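Local coordinates for protein lipid binding hydrolase (Escherichia coli, PDB 2IF6) that is of unknown function but belongs to the permuted papain-like amidase family and is probably a hydrolase, at residues Gln132-Phe137 against Asn155-Glu160; Ile23-His28 against Asn141-Ala146. All coordinates share one frame; numbering follows the deposited sequence. Where two conformers were deposited one is given.

Contact 1. Residues Gln132-Phe137 against Asn155-Glu160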
loop_
_atom_site.group_PDB
_atom_site.type_symbol
_atom_site.label_atom_id
_atom_site.label_comp_id
_atom_site.label_asym_id
_atom_site.label_seq_id
_atom_site.Cartn_x
_atom_site.Cartn_y
_atom_site.Cartn_z
ATOM N N GLN A 132 12.698 5.893 1.001
ATOM C CA GLN A 132 14.108 5.699 0.684
ATOM C C GLN A 132 14.276 5.528 -0.836
ATOM O O GLN A 132 13.289 5.506 -1.578
ATOM C CB GLN A 132 14.736 4.550 1.487
ATOM C CG GLN A 132 14.318 3.170 1.073
ATOM C CD GLN A 132 15.040 2.023 1.820
ATOM O OE1 GLN A 132 15.574 2.188 2.927
ATOM N NE2 GLN A 132 15.065 0.857 1.192
ATOM N N LYS A 133 15.517 5.475 -1.295
ATOM C CA LYS A 133 15.759 5.367 -2.757
ATOM C C LYS A 133 15.634 3.926 -3.197
ATOM O O LYS A 133 15.897 3.010 -2.424
ATOM C CB LYS A 133 17.137 5.914 -3.108
ATOM C CG LYS A 133 17.215 7.429 -3.140
ATOM C CD LYS A 133 18.651 7.865 -3.286
ATOM C CE LYS A 133 18.698 9.351 -3.526
ATOM N NZ LYS A 133 20.086 9.853 -3.624
ATOM N N LEU A 134 15.246 3.718 -4.456
ATOM C CA LEU A 134 15.128 2.362 -4.979
ATOM C C LEU A 134 16.403 1.542 -4.760
ATOM O O LEU A 134 16.330 0.371 -4.404
ATOM C CB LEU A 134 14.738 2.364 -6.470
ATOM C CG LEU A 134 14.702 0.970 -7.111
ATOM C CD1 LEU A 134 13.512 0.212 -6.555
ATOM C CD2 LEU A 134 14.659 1.071 -8.638
ATOM N N LYS A 135 17.564 2.164 -4.962
ATOM C CA LYS A 135 18.839 1.447 -4.803
ATOM C C LYS A 135 19.113 0.976 -3.375
ATOM O O LYS A 135 19.967 0.114 -3.175
ATOM C CB LYS A 135 20.020 2.297 -5.310
ATOM C CG LYS A 135 20.324 3.507 -4.482
ATOM C CD LYS A 135 21.312 4.433 -5.217
ATOM C CE LYS A 135 21.774 5.517 -4.312
ATOM N NZ LYS A 135 22.687 6.502 -4.989
ATOM N N GLU A 136 18.399 1.545 -2.401
ATOM C CA GLU A 136 18.577 1.217 -0.970
ATOM C C GLU A 136 17.806 -0.035 -0.516
ATOM O O GLU A 136 18.015 -0.574 0.598
ATOM C CB GLU A 136 18.297 2.484 -0.115
ATOM C CG GLU A 136 19.368 3.529 -0.412
ATOM C CD GLU A 136 19.047 4.948 0.037
ATOM O OE1 GLU A 136 20.002 5.775 0.052
ATOM O OE2 GLU A 136 17.875 5.239 0.382
ATOM N N PHE A 137 16.944 -0.535 -1.391
ATOM C CA PHE A 137 16.276 -1.803 -1.126
ATOM C C PHE A 137 17.278 -2.908 -1.338
ATOM O O PHE A 137 18.440 -2.620 -1.690
ATOM C CB PHE A 137 14.992 -1.917 -1.955
ATOM C CG PHE A 137 13.922 -0.968 -1.486
ATOM C CD1 PHE A 137 13.064 -1.324 -0.459
ATOM C CD2 PHE A 137 13.827 0.314 -2.017
ATOM C CE1 PHE A 137 12.082 -0.427 0.002
ATOM C CE2 PHE A 137 12.851 1.214 -1.561
ATOM C CZ PHE A 137 11.984 0.849 -0.561
ATOM N N ASN A 155 17.620 0.559 -17.811
ATOM C CA ASN A 155 17.238 1.855 -17.275
ATOM C C ASN A 155 16.510 1.744 -15.920
ATOM O O ASN A 155 15.361 2.150 -15.782
ATOM C CB ASN A 155 16.397 2.637 -18.296
ATOM C CG ASN A 155 17.260 3.386 -19.324
ATOM O OD1 ASN A 155 18.491 3.233 -19.357
ATOM N ND2 ASN A 155 16.607 4.199 -20.185
ATOM N N ILE A 156 17.185 1.158 -14.935
ATOM C CA ILE A 156 16.623 1.066 -13.584
ATOM C C ILE A 156 16.675 2.443 -12.897
ATOM O O ILE A 156 17.733 3.098 -12.865
ATOM C CB ILE A 156 17.325 -0.045 -12.765
ATOM C CG1 ILE A 156 17.136 -1.402 -13.456
ATOM C CG2 ILE A 156 16.757 -0.111 -11.341
ATOM C CD1 ILE A 156 18.135 -2.462 -12.990
ATOM N N PRO A 157 15.527 2.930 -12.381
ATOM C CA PRO A 157 15.566 4.247 -11.716
ATOM C C PRO A 157 16.057 4.129 -10.262
ATOM O O PRO A 157 15.271 4.269 -9.307
ATOM C CB PRO A 157 14.120 4.713 -11.767
ATOM C CG PRO A 157 13.311 3.460 -11.819
ATOM C CD PRO A 157 14.178 2.346 -12.375
ATOM N N LEU A 158 17.362 3.926 -10.123
ATOM C CA LEU A 158 18.018 3.684 -8.838
ATOM C C LEU A 158 17.862 4.796 -7.824
ATOM O O LEU A 158 17.879 4.510 -6.627
ATOM C CB LEU A 158 19.499 3.385 -9.046
ATOM C CG LEU A 158 19.835 2.022 -9.687
ATOM C CD1 LEU A 158 21.340 1.837 -9.874
ATOM C CD2 LEU A 158 19.274 0.870 -8.883
ATOM N N GLU A 159 17.723 6.040 -8.285
ATOM C CA GLU A 159 17.632 7.198 -7.393
ATOM C C GLU A 159 16.207 7.599 -7.050
ATOM O O GLU A 159 16.007 8.550 -6.292
ATOM C CB GLU A 159 18.352 8.407 -7.977
ATOM C CG GLU A 159 19.759 8.107 -8.477
ATOM C CD GLU A 159 20.750 7.828 -7.346
ATOM O OE1 GLU A 159 20.586 8.379 -6.220
ATOM O OE2 GLU A 159 21.716 7.061 -7.593
ATOM N N GLU A 160 15.227 6.882 -7.592
ATOM C CA GLU A 160 13.825 7.215 -7.347
ATOM C C GLU A 160 13.490 7.080 -5.847
ATOM O O GLU A 160 13.826 6.080 -5.224
ATOM C CB GLU A 160 12.903 6.297 -8.156
ATOM C CG GLU A 160 11.439 6.777 -8.181
ATOM C CD GLU A 160 11.225 7.956 -9.129
ATOM O OE1 GLU A 160 11.840 7.940 -10.220
ATOM O OE2 GLU A 160 10.450 8.906 -8.808
#
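The Glu159 carboxylate is gripped by two lysines through its oxygens. Lys135 NZ sits 2.8 Å from Glu159 OE2 and uses the syn lone pair of that oxygen, while a weak second bond leads from the same ammonium to OE1. Lys133 NZ meets Glu159 OE1 at 3.0 Å, nearly in line with its C-O bond. The other flat group, the Phe137 ring, is covered within its own segment: Gln132 NE2 lies 3.2 Å above the ring plane over the centre of one face, and Leu134 CA is in plane at the edge. Both lysine chains run extended beyond CG and cross the acid obliquely, whereas Glu159 bends at chi2 (-70°), which turns its CD back toward them. The two positive charges probably stabilise the ionised carboxylate.

Beside the salt bridges the backbones pair. Leu134 N donates to Glu160 O at 2.9 Å, and Lys135 N reaches a lone pair of Leu158 O in the carbonyl plane. The first bond continues the short antiparallel pairing of strands 132-133 and 161-162, in which Gln132 bonds to Val162; the second reaches into the turn that precedes strand 161-162. The facing loop is folded by an inverse gamma turn centred on Pro157 and a type I turn from Pro157 to Glu160. Glu136 OE2 accepts from Lys133 N, which approaches from above the carboxylate plane.

Leu134, which is buried, holds CG anti to its backbone N (chi1 176°), and its CD2 packs 3.6 Å from Ile156 CG2, the two side chains crossing at about a right angle. The same methyl lies 4.0 Å from Pro157 CD. Ile156 and Pro157 also lean on Leu148 and Tyr152 of helix 142-152, and Glu160 OE2 turns away to bond Trp105 N.

Contact 2. Residues Ile23-His28 against Asn141-Ala146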
loop_
_atom_site.group_PDB
_atom_site.type_symbol
_atom_site.label_atom_id
_atom_site.label_comp_id
_atom_site.label_asym_id
_atom_site.label_seq_id
_atom_site.Cartn_x
_atom_site.Cartn_y
_atom_site.Cartn_z
ATOM N N ILE A 23 8.951 -8.218 -4.805
ATOM C CA ILE A 23 8.647 -7.161 -3.857
ATOM C C ILE A 23 8.936 -7.628 -2.420
ATOM O O ILE A 23 9.642 -6.958 -1.689
ATOM C CB ILE A 23 7.189 -6.657 -3.993
ATOM C CG1 ILE A 23 7.028 -5.833 -5.290
ATOM C CG2 ILE A 23 6.825 -5.771 -2.818
ATOM C CD1 ILE A 23 5.594 -5.601 -5.677
ATOM N N GLN A 24 8.431 -8.792 -2.046
ATOM C CA GLN A 24 8.664 -9.337 -0.694
ATOM C C GLN A 24 10.162 -9.422 -0.370
ATOM O O GLN A 24 10.633 -9.040 0.718
ATOM C CB GLN A 24 8.046 -10.726 -0.602
ATOM C CG GLN A 24 6.518 -10.755 -0.672
ATOM C CD GLN A 24 6.008 -12.158 -0.480
ATOM O OE1 GLN A 24 6.567 -13.107 -1.036
ATOM N NE2 GLN A 24 4.981 -12.311 0.329
ATOM N N LEU A 25 10.930 -9.882 -1.345
ATOM C CA LEU A 25 12.365 -10.054 -1.174
ATOM C C LEU A 25 13.135 -8.735 -1.070
ATOM O O LEU A 25 13.939 -8.554 -0.167
ATOM C CB LEU A 25 12.890 -10.856 -2.355
ATOM C CG LEU A 25 12.671 -12.365 -2.346
ATOM C CD1 LEU A 25 13.181 -12.853 -3.685
ATOM C CD2 LEU A 25 13.418 -13.011 -1.175
ATOM N N ALA A 26 12.900 -7.820 -2.009
ATOM C CA ALA A 26 13.551 -6.520 -2.015
ATOM C C ALA A 26 13.239 -5.687 -0.750
ATOM O O ALA A 26 14.036 -4.820 -0.332
ATOM C CB ALA A 26 13.132 -5.746 -3.261
ATOM N N THR A 27 12.057 -5.904 -0.177
ATOM C CA THR A 27 11.621 -4.987 0.899
ATOM C C THR A 27 11.649 -5.641 2.263
ATOM O O THR A 27 11.251 -4.989 3.269
ATOM C CB THR A 27 10.200 -4.468 0.693
ATOM O OG1 THR A 27 9.280 -5.564 0.808
ATOM C CG2 THR A 27 10.047 -3.721 -0.657
ATOM N N HIS A 28 12.111 -6.898 2.272
ATOM C CA HIS A 28 12.230 -7.806 3.419
ATOM C C HIS A 28 10.903 -7.960 4.136
ATOM O O HIS A 28 10.798 -7.698 5.333
ATOM C CB HIS A 28 13.347 -7.381 4.399
ATOM C CG HIS A 28 14.739 -7.554 3.862
ATOM N ND1 HIS A 28 15.864 -7.413 4.656
ATOM C CD2 HIS A 28 15.189 -7.828 2.616
ATOM C CE1 HIS A 28 16.945 -7.609 3.915
ATOM N NE2 HIS A 28 16.564 -7.862 2.674
ATOM N N ASN A 141 19.094 -10.376 -4.564
ATOM C CA ASN A 141 18.546 -11.671 -5.011
ATOM C C ASN A 141 18.360 -11.723 -6.534
ATOM O O ASN A 141 17.840 -10.786 -7.111
ATOM C CB ASN A 141 17.222 -11.979 -4.304
ATOM C CG ASN A 141 16.833 -13.454 -4.383
ATOM O OD1 ASN A 141 16.305 -13.928 -5.400
ATOM N ND2 ASN A 141 17.051 -14.179 -3.290
ATOM N N PRO A 142 18.792 -12.826 -7.187
ATOM C CA PRO A 142 18.697 -12.958 -8.649
ATOM C C PRO A 142 17.260 -12.930 -9.162
ATOM O O PRO A 142 17.028 -12.495 -10.298
ATOM C CB PRO A 142 19.320 -14.331 -8.926
ATOM C CG PRO A 142 20.174 -14.625 -7.737
ATOM C CD PRO A 142 19.413 -14.019 -6.578
ATOM N N LEU A 143 16.307 -13.373 -8.333
ATOM C CA LEU A 143 14.889 -13.253 -8.675
ATOM C C LEU A 143 14.533 -11.774 -8.793
ATOM O O LEU A 143 13.859 -11.371 -9.723
ATOM C CB LEU A 143 13.997 -13.953 -7.649
ATOM C CG LEU A 143 12.549 -14.280 -8.046
ATOM C CD1 LEU A 143 12.120 -15.608 -7.477
ATOM C CD2 LEU A 143 11.546 -13.205 -7.599
ATOM N N VAL A 144 15.035 -10.965 -7.865
ATOM C CA VAL A 144 14.780 -9.549 -7.881
ATOM C C VAL A 144 15.458 -8.899 -9.115
ATOM O O VAL A 144 14.814 -8.103 -9.834
ATOM C CB VAL A 144 15.234 -8.912 -6.557
ATOM C CG1 VAL A 144 15.238 -7.389 -6.637
ATOM C CG2 VAL A 144 14.312 -9.396 -5.410
ATOM N N GLN A 145 16.735 -9.228 -9.342
ATOM C CA GLN A 145 17.442 -8.679 -10.508
ATOM C C GLN A 145 16.740 -9.049 -11.822
ATOM O O GLN A 145 16.627 -8.184 -12.706
ATOM C CB GLN A 145 18.934 -9.053 -10.522
ATOM C CG GLN A 145 19.808 -8.285 -9.521
ATOM C CD GLN A 145 20.099 -6.834 -9.930
ATOM O OE1 GLN A 145 20.170 -6.490 -11.122
ATOM N NE2 GLN A 145 20.267 -5.980 -8.930
ATOM N N ALA A 146 16.231 -10.279 -11.942
ATOM C CA ALA A 146 15.500 -10.685 -13.156
ATOM C C ALA A 146 14.237 -9.846 -13.401
ATOM O O ALA A 146 13.982 -9.383 -14.515
ATOM C CB ALA A 146 15.172 -12.174 -13.139
#
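Asn141 presents its carboxamide to the CD1 methyl of Leu25, which lies 3.7 Å from Asn141 OD1 and almost as near to CG; the two side chains cross obliquely. Asn141 is also the N-cap residue of helix 142-152, and its side chain makes the capping bond: with CG anti to the backbone N (chi1 -162°), OD1 accepts from Leu143 N at 3.0 Å, the donor tilted modestly from the carbonyl plane. Leu143 adds a looser touch, its CB 4.2 Å from the same Leu25 methyl, and its side chain reaches on to Lys21 and Ala22, one turn earlier in helix 20-27. Val144 makes the closest apolar approach. Its CG2 branch lies 3.7 Å from Leu25 CB and near Ala26 N, while CG1 faces Ala26 CB at 4.3 Å.

The short helical segments cross at -115° with their axes 9.3 Å apart. Helix 20-27 closes in a Schellman motif at His28, and the loop leading to Asn141 is tied to this end through Asp138, which pairs with Ala26 through the backbone and with His28 NE2 through its side chain. Methyl and methylene groups make most of the contact, and the Asn141 carboxamide meets a Leu25 methyl without bonding to it, its oxygen already engaged by its own helix; cohesion between the segments therefore comes from van der Waals packing and burial of apolar surface.

From the N terminus the chain first passes helix 20-27, which carries the 23-28 segment, then runs through strands 33-40 to 70-75 of the six-stranded sheet and through helices 81-91 and 112-124. It next enters 132-137, the first half of contact 1, before 141-146 returns to close contact 2. After helix 142-152 the segment 155-160 closes contact 1, so the two loops cross. Contact 1 brackets that helix by joining its flanking chain segments; contact 2 fixes its N-terminal end to helix 20-27. The centres are about 13 Å apart, and Phe137 joins them directly, its CB lying 3.5 Å from Ala26 O and its CD1 3.9 Å from Thr27 CG2.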